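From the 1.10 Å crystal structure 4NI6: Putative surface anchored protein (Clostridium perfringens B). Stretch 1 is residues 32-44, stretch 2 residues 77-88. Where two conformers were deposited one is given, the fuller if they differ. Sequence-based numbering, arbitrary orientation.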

ATOM      1  N   ASP A  32       3.281   8.605  11.101  1.00 18.31           N
ATOM      2  CA  ASP A  32       3.550   7.165  10.942  1.00 15.61           C
ATOM      3  C   ASP A  32       2.564   6.545   9.969  1.00 11.20           C
ATOM      4  O   ASP A  32       1.359   6.649  10.163  1.00 13.54           O
ATOM      5  CB  ASP A  32       3.483   6.456  12.294  1.00 21.30           C
ATOM      6  CG  ASP A  32       4.429   7.056  13.317  1.00 27.58           C
ATOM      7  OD1 ASP A  32       5.416   7.723  12.928  1.00 36.31           O
ATOM      8  OD2 ASP A  32       4.163   6.879  14.521  1.00 43.19           O
ATOM      9  N   VAL A  33       3.070   5.967   8.886  1.00 10.16           N
ATOM     10  CA  VAL A  33       2.179   5.486   7.832  1.00  9.59           C
ATOM     11  C   VAL A  33       2.365   3.983   7.690  1.00  9.23           C
ATOM     12  O   VAL A  33       3.478   3.508   7.486  1.00 10.37           O
ATOM     13  CB  VAL A  33       2.487   6.149   6.478  1.00 10.36           C
ATOM     14  CG1 VAL A  33       1.545   5.635   5.380  1.00 12.03           C
ATOM     15  CG2 VAL A  33       2.373   7.660   6.597  1.00 11.71           C
ATOM     16  N   LYS A  34       1.281   3.259   7.907  1.00  8.41           N
ATOM     17  CA  LYS A  34       1.274   1.805   7.785  1.00  8.89           C
ATOM     18  C   LYS A  34       0.179   1.424   6.799  1.00  8.94           C
ATOM     19  O   LYS A  34      -0.685   2.236   6.437  1.00 11.61           O
ATOM     20  CB  LYS A  34       0.969   1.146   9.140  1.00 13.96           C
ATOM     21  CG  LYS A  34       2.031   1.337  10.199  1.00 16.94           C
ATOM     22  CD  LYS A  34       1.612   0.680  11.501  1.00 29.37           C
ATOM     23  CE  LYS A  34       2.278   1.351  12.693  1.00 43.34           C
ATOM     24  NZ  LYS A  34       2.490   0.400  13.818  1.00 65.83           N
ATOM     25  N   ASP A  35       0.283   0.236   6.215  1.00  9.18           N
ATOM     26  CA  ASP A  35      -0.732  -0.218   5.275  1.00  8.89           C
ATOM     27  C   ASP A  35      -1.048  -1.689   5.542  1.00  8.65           C
ATOM     28  O   ASP A  35      -0.138  -2.479   5.834  1.00  9.70           O
ATOM     29  CB  ASP A  35      -0.197  -0.097   3.842  1.00  8.92           C
ATOM     30  CG  ASP A  35      -1.288  -0.157   2.783  1.00  8.74           C
ATOM     31  OD1 ASP A  35      -2.233   0.668   2.901  1.00  8.94           O
ATOM     32  OD2 ASP A  35      -1.194  -0.946   1.809  1.00  9.55           O
ATOM     33  N   THR A  36      -2.334  -1.981   5.590  1.00  9.14           N
ATOM     34  CA  THR A  36      -2.811  -3.370   5.693  1.00  9.29           C
ATOM     35  C   THR A  36      -3.256  -3.867   4.325  1.00  9.82           C
ATOM     36  O   THR A  36      -3.981  -3.175   3.604  1.00 11.56           O
ATOM     37  CB  THR A  36      -3.974  -3.443   6.682  1.00 11.81           C
ATOM     38  OG1 THR A  36      -3.497  -2.976   7.950  1.00 14.33           O
ATOM     39  CG2 THR A  36      -4.470  -4.830   6.867  1.00 15.06           C
ATOM     40  N   ILE A  37      -2.798  -5.068   3.949  1.00 10.29           N
ATOM     41  CA  ILE A  37      -3.043  -5.661   2.618  1.00 10.30           C
ATOM     42  C   ILE A  37      -3.817  -6.975   2.769  1.00 10.50           C
ATOM     43  O   ILE A  37      -3.323  -7.913   3.415  1.00 11.07           O
ATOM     44  CB  ILE A  37      -1.706  -5.941   1.877  1.00  9.79           C
ATOM     45  CG1 ILE A  37      -0.788  -4.699   1.785  1.00 11.14           C
ATOM     46  CG2 ILE A  37      -1.994  -6.498   0.478  1.00 11.30           C
ATOM     47  CD1 ILE A  37       0.160  -4.529   2.954  1.00 11.67           C
ATOM     48  N   ASP A  38      -5.078  -6.930   2.358  1.00 10.72           N
ATOM     49  CA  ASP A  38      -5.889  -8.146   2.289  1.00 11.17           C
ATOM     50  C   ASP A  38      -5.791  -8.760   0.909  1.00 11.43           C
ATOM     51  O   ASP A  38      -6.156  -8.139  -0.083  1.00 14.16           O
ATOM     52  CB  ASP A  38      -7.335  -7.797   2.603  1.00 13.46           C
ATOM     53  CG  ASP A  38      -7.506  -7.292   4.020  1.00 14.63           C
ATOM     54  OD1 ASP A  38      -7.051  -7.987   4.952  1.00 16.49           O
ATOM     55  OD2 ASP A  38      -7.908  -6.120   4.198  1.00 18.94           O
ATOM     56  N   TYR A  39      -5.262  -9.989   0.848  1.00 12.44           N
ATOM     57  CA  TYR A  39      -5.025 -10.678  -0.409  1.00 11.82           C
ATOM     58  C   TYR A  39      -5.877 -11.927  -0.548  1.00 11.20           C
ATOM     59  O   TYR A  39      -6.275 -12.521   0.460  1.00 11.91           O
ATOM     60  CB  TYR A  39      -3.535 -11.029  -0.583  1.00 11.55           C
ATOM     61  CG  TYR A  39      -2.961 -11.958   0.463  1.00  9.83           C
ATOM     62  CD1 TYR A  39      -3.014 -13.345   0.296  1.00 10.54           C
ATOM     63  CD2 TYR A  39      -2.403 -11.468   1.626  1.00 10.13           C
ATOM     64  CE1 TYR A  39      -2.498 -14.195   1.245  1.00 10.10           C
ATOM     65  CE2 TYR A  39      -1.851 -12.310   2.571  1.00  9.43           C
ATOM     66  CZ  TYR A  39      -1.921 -13.691   2.376  1.00 10.28           C
ATOM     67  OH  TYR A  39      -1.423 -14.547   3.325  1.00 11.03           O
ATOM     68  N   LYS A  40      -6.164 -12.260  -1.798  1.00 11.99           N
ATOM     69  CA  LYS A  40      -6.859 -13.498  -2.139  1.00 13.73           C
ATOM     70  C   LYS A  40      -6.374 -13.929  -3.507  1.00 12.37           C
ATOM     71  O   LYS A  40      -5.808 -13.163  -4.285  1.00 14.33           O
ATOM     72  CB  LYS A  40      -8.371 -13.244  -2.198  1.00 18.08           C
ATOM     73  N   ASP A  41      -6.575 -15.213  -3.787  1.00 16.21           N
ATOM     74  CA  ASP A  41      -6.197 -15.810  -5.064  1.00 17.71           C
ATOM     75  C   ASP A  41      -4.699 -15.794  -5.360  1.00 14.76           C
ATOM     76  O   ASP A  41      -4.265 -15.846  -6.511  1.00 17.12           O
ATOM     77  CB  ASP A  41      -7.046 -15.238  -6.191  1.00 26.73           C
ATOM     78  CG  ASP A  41      -8.464 -15.776  -6.158  1.00 40.17           C
ATOM     79  OD1 ASP A  41      -8.633 -17.016  -6.188  1.00 56.17           O
ATOM     80  OD2 ASP A  41      -9.388 -14.986  -5.911  1.00 27.34           O
ATOM     81  N   LEU A  42      -3.911 -15.822  -4.291  1.00 15.00           N
ATOM     82  CA  LEU A  42      -2.502 -16.102  -4.393  1.00 13.82           C
ATOM     83  C   LEU A  42      -2.272 -17.614  -4.231  1.00 12.99           C
ATOM     84  O   LEU A  42      -3.224 -18.393  -4.085  1.00 14.99           O
ATOM     85  CB  LEU A  42      -1.734 -15.297  -3.338  1.00 14.87           C
ATOM     86  CG  LEU A  42      -1.942 -13.771  -3.427  1.00 14.86           C
ATOM     87  CD1 LEU A  42      -0.913 -13.044  -2.569  1.00 13.37           C
ATOM     88  CD2 LEU A  42      -1.893 -13.265  -4.853  1.00 17.61           C
ATOM     89  N   VAL A  43      -1.013 -18.012  -4.222  1.00 11.56           N
ATOM     90  CA  VAL A  43      -0.708 -19.439  -4.119  1.00 12.30           C
ATOM     91  C   VAL A  43      -0.233 -19.733  -2.690  1.00 10.35           C
ATOM     92  O   VAL A  43       0.735 -19.140  -2.178  1.00 11.14           O
ATOM     93  CB  VAL A  43       0.372 -19.859  -5.137  1.00 12.40           C
ATOM     94  CG1 VAL A  43       0.726 -21.345  -4.970  1.00 13.20           C
ATOM     95  CG2 VAL A  43      -0.133 -19.592  -6.557  1.00 13.21           C
ATOM     96  N   ALA A  44      -0.980 -20.578  -2.005  1.00 10.93           N
ATOM     97  CA  ALA A  44      -0.662 -20.923  -0.641  1.00 11.32           C
ATOM     98  C   ALA A  44       0.800 -21.313  -0.454  1.00 10.43           C
ATOM     99  O   ALA A  44       1.373 -22.104  -1.251  1.00 11.91           O
ATOM    100  CB  ALA A  44      -1.587 -22.034  -0.151  1.00 14.16           C
ATOM    101  N   GLU A  77      -2.789 -20.070   4.117  1.00 17.91           N
ATOM    102  CA  GLU A  77      -3.737 -21.099   3.676  1.00 17.86           C
ATOM    103  C   GLU A  77      -4.677 -20.593   2.586  1.00 19.41           C
ATOM    104  O   GLU A  77      -5.205 -19.463   2.674  1.00 21.56           O
ATOM    105  CB  GLU A  77      -4.557 -21.610   4.868  1.00 22.37           C
ATOM    106  CG  GLU A  77      -3.761 -22.346   5.936  1.00 24.96           C
ATOM    107  CD  GLU A  77      -3.344 -21.453   7.086  1.00 27.68           C
ATOM    108  OE1 GLU A  77      -3.355 -20.227   6.892  1.00 20.61           O
ATOM    109  OE2 GLU A  77      -3.104 -21.970   8.203  1.00 43.54           O
ATOM    110  N   ASN A  78      -4.829 -21.402   1.543  1.00 19.84           N
ATOM    111  CA  ASN A  78      -5.721 -21.089   0.434  1.00 22.27           C
ATOM    112  C   ASN A  78      -5.335 -19.807  -0.294  1.00 18.75           C
ATOM    113  O   ASN A  78      -6.081 -19.340  -1.146  1.00 25.06           O
ATOM    114  CB  ASN A  78      -7.174 -21.008   0.910  1.00 30.18           C
ATOM    115  N   GLY A  79      -4.124 -19.304  -0.052  1.00 18.42           N
ATOM    116  CA  GLY A  79      -3.669 -18.145  -0.813  1.00 16.05           C
ATOM    117  C   GLY A  79      -4.429 -16.868  -0.478  1.00 14.26           C
ATOM    118  O   GLY A  79      -4.540 -15.975  -1.311  1.00 15.68           O
ATOM    119  N   SER A  80      -5.035 -16.843   0.701  1.00 14.20           N
ATOM    120  CA  SER A  80      -5.743 -15.640   1.152  1.00 15.38           C
ATOM    121  C   SER A  80      -5.438 -15.321   2.603  1.00 12.58           C
ATOM    122  O   SER A  80      -5.142 -16.208   3.394  1.00 14.47           O
ATOM    123  CB  SER A  80      -7.245 -15.860   1.002  1.00 17.35           C
ATOM    124  OG  SER A  80      -7.646 -16.912   1.857  1.00 23.39           O
ATOM    125  N   GLY A  81      -5.407 -14.033   2.938  1.00 12.21           N
ATOM    126  CA  GLY A  81      -4.978 -13.619   4.256  1.00 11.88           C
ATOM    127  C   GLY A  81      -4.653 -12.136   4.269  1.00 11.00           C
ATOM    128  O   GLY A  81      -5.114 -11.382   3.410  1.00 11.80           O
ATOM    129  N   GLN A  82      -3.873 -11.717   5.261  1.00 10.50           N
ATOM    130  CA  GLN A  82      -3.535 -10.314   5.475  1.00 11.09           C
ATOM    131  C   GLN A  82      -2.035 -10.162   5.671  1.00 10.66           C
ATOM    132  O   GLN A  82      -1.404 -10.937   6.394  1.00  9.81           O
ATOM    133  CB  GLN A  82      -4.289  -9.809   6.701  1.00 13.87           C
ATOM    134  CG  GLN A  82      -4.268  -8.312   6.825  1.00 15.23           C
ATOM    135  CD  GLN A  82      -5.087  -7.867   8.008  1.00 15.53           C
ATOM    136  OE1 GLN A  82      -4.607  -7.843   9.138  1.00 16.23           O
ATOM    137  NE2 GLN A  82      -6.358  -7.608   7.771  1.00 16.63           N
ATOM    138  N   TRP A  83      -1.493  -9.078   5.106  1.00  9.37           N
ATOM    139  CA  TRP A  83      -0.131  -8.647   5.397  1.00  9.04           C
ATOM    140  C   TRP A  83      -0.168  -7.223   5.913  1.00  8.10           C
ATOM    141  O   TRP A  83      -1.156  -6.519   5.729  1.00  8.68           O
ATOM    142  CB  TRP A  83       0.734  -8.675   4.146  1.00  9.37           C
ATOM    143  CG  TRP A  83       0.937 -10.035   3.548  1.00  8.58           C
ATOM    144  CD1 TRP A  83       1.265 -11.219   4.192  1.00  9.02           C
ATOM    145  CD2 TRP A  83       1.002 -10.328   2.124  1.00  8.78           C
ATOM    146  NE1 TRP A  83       1.392 -12.223   3.262  1.00  9.24           N
ATOM    147  CE2 TRP A  83       1.297 -11.738   2.002  1.00  9.83           C
ATOM    148  CE3 TRP A  83       0.732  -9.611   0.988  1.00  9.94           C
ATOM    149  CZ2 TRP A  83       1.374 -12.374   0.759  1.00 11.64           C
ATOM    150  CZ3 TRP A  83       0.893 -10.211  -0.246  1.00 11.37           C
ATOM    151  CH2 TRP A  83       1.142 -11.593  -0.358  1.00 12.26           C
ATOM    152  N   GLU A  84       0.938  -6.792   6.495  1.00  8.70           N
ATOM    153  CA  GLU A  84       1.155  -5.400   6.890  1.00  9.47           C
ATOM    154  C   GLU A  84       2.460  -4.909   6.312  1.00 10.02           C
ATOM    155  O   GLU A  84       3.423  -5.676   6.214  1.00 11.80           O
ATOM    156  CB  GLU A  84       1.171  -5.287   8.416  1.00 11.55           C
ATOM    157  CG  GLU A  84      -0.177  -5.638   8.995  1.00 17.52           C
ATOM    158  CD  GLU A  84      -0.222  -5.444  10.479  1.00 23.64           C
ATOM    159  OE1 GLU A  84       0.507  -4.562  10.980  1.00 24.80           O
ATOM    160  OE2 GLU A  84      -0.964  -6.179  11.151  1.00 27.92           O
ATOM    161  N   LEU A  85       2.523  -3.596   6.059  0.50 10.41           N
ATOM    162  CA  LEU A  85       3.733  -2.947   5.550  0.50 10.02           C
ATOM    163  C   LEU A  85       3.862  -1.580   6.223  0.50  9.44           C
ATOM    164  O   LEU A  85       2.966  -0.746   6.099  0.50 11.53           O
ATOM    165  CB  LEU A  85       3.665  -2.769   4.029  0.50 11.19           C
ATOM    166  CG  LEU A  85       4.950  -2.217   3.420  0.50 10.89           C
ATOM    167  CD1 LEU A  85       5.279  -2.873   2.094  0.50 12.65           C
ATOM    168  CD2 LEU A  85       4.798  -0.734   3.214  0.50 11.67           C
ATOM    169  N   ASP A  86       4.943  -1.370   6.967  1.00  9.49           N
ATOM    170  CA  ASP A  86       5.102  -0.183   7.811  1.00 11.37           C
ATOM    171  C   ASP A  86       6.145   0.726   7.159  1.00  9.70           C
ATOM    172  O   ASP A  86       7.315   0.345   7.045  1.00 12.32           O
ATOM    173  CB  ASP A  86       5.595  -0.647   9.201  1.00 13.10           C
ATOM    174  CG  ASP A  86       5.610   0.443  10.248  1.00 20.69           C
ATOM    175  OD1 ASP A  86       5.391   1.618   9.889  1.00 14.97           O
ATOM    176  OD2 ASP A  86       5.807   0.099  11.435  1.00 64.29           O
ATOM    177  N   PHE A  87       5.727   1.918   6.730  1.00  9.47           N
ATOM    178  CA  PHE A  87       6.646   2.881   6.153  1.00 10.12           C
ATOM    179  C   PHE A  87       7.411   3.655   7.227  1.00 11.32           C
ATOM    180  O   PHE A  87       8.293   4.450   6.906  1.00 14.59           O
ATOM    181  CB  PHE A  87       5.910   3.914   5.276  1.00 10.79           C
ATOM    182  CG  PHE A  87       5.327   3.333   4.007  1.00 10.59           C
ATOM    183  CD1 PHE A  87       6.099   3.231   2.855  1.00 12.58           C
ATOM    184  CD2 PHE A  87       3.970   3.060   3.922  1.00 12.88           C
ATOM    185  CE1 PHE A  87       5.572   2.678   1.694  1.00 12.95           C
ATOM    186  CE2 PHE A  87       3.435   2.537   2.747  1.00 13.25           C
ATOM    187  CZ  PHE A  87       4.241   2.359   1.634  1.00 11.88           C
ATOM    188  N   GLY A  88       7.010   3.506   8.482  1.00 11.11           N
ATOM    189  CA  GLY A  88       7.570   4.301   9.571  1.00 14.15           C
ATOM    190  C   GLY A  88       7.154   5.759   9.508  1.00 12.19           C
ATOM    191  O   GLY A  88       6.195   6.134   8.838  1.00 13.15           O
TER
HETATM  192  O   HOH W   1      -7.897 -10.637   4.965  1.00 20.38           O
HETATM  193  O   HOH W   2      -0.844 -13.640   5.725  1.00 12.06           O
HETATM  194  O   HOH W   3      -7.618 -17.328  -2.287  1.00 23.09           O

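The contact is held first by an antiparallel backbone ladder. Ile-37 and Trp-83 form its tightest rung: Ile-37 N donates to Trp-83 O and Trp-83 N to Ile-37 O, both at 2.8 Å and nearly straight. Asp-35 with Leu-85 and Tyr-39 with Gly-81 repeat this reciprocal pairing, so alternate residues present their amides to the partner strand while those between send their side chains to the other face. On that more exposed face, Gln-82 NE2 donates to Asp-38 OD1 at 2.9 Å, a cross-strand side-chain bond between directly paired residues. Lys-34 and Asp-86 are also paired, but Lys-34 NZ stays 4.1 Å from Asp-86 OD2, too far for a salt bridge. Beyond the strand, Leu-42 N reaches Gly-79 O at 3.0 Å and ties the two loops together.

The buried face is packed by aromatics. The Tyr-39 ring (chi1 p) leans across to stack face-to-face on the six-membered ring of Trp-83, centroids 4.0 Å apart, while Gly-81 CA lies over its opposite face. Glycine suits both tight spots: an ideal CB on Gly-81 would come 2.7 Å from Tyr-39 OH, and one on Gly-79, 1.9 Å from Leu-42 O. Leu-42 CD1 extends the apolar cluster, 3.3 Å from Trp-83 CH2.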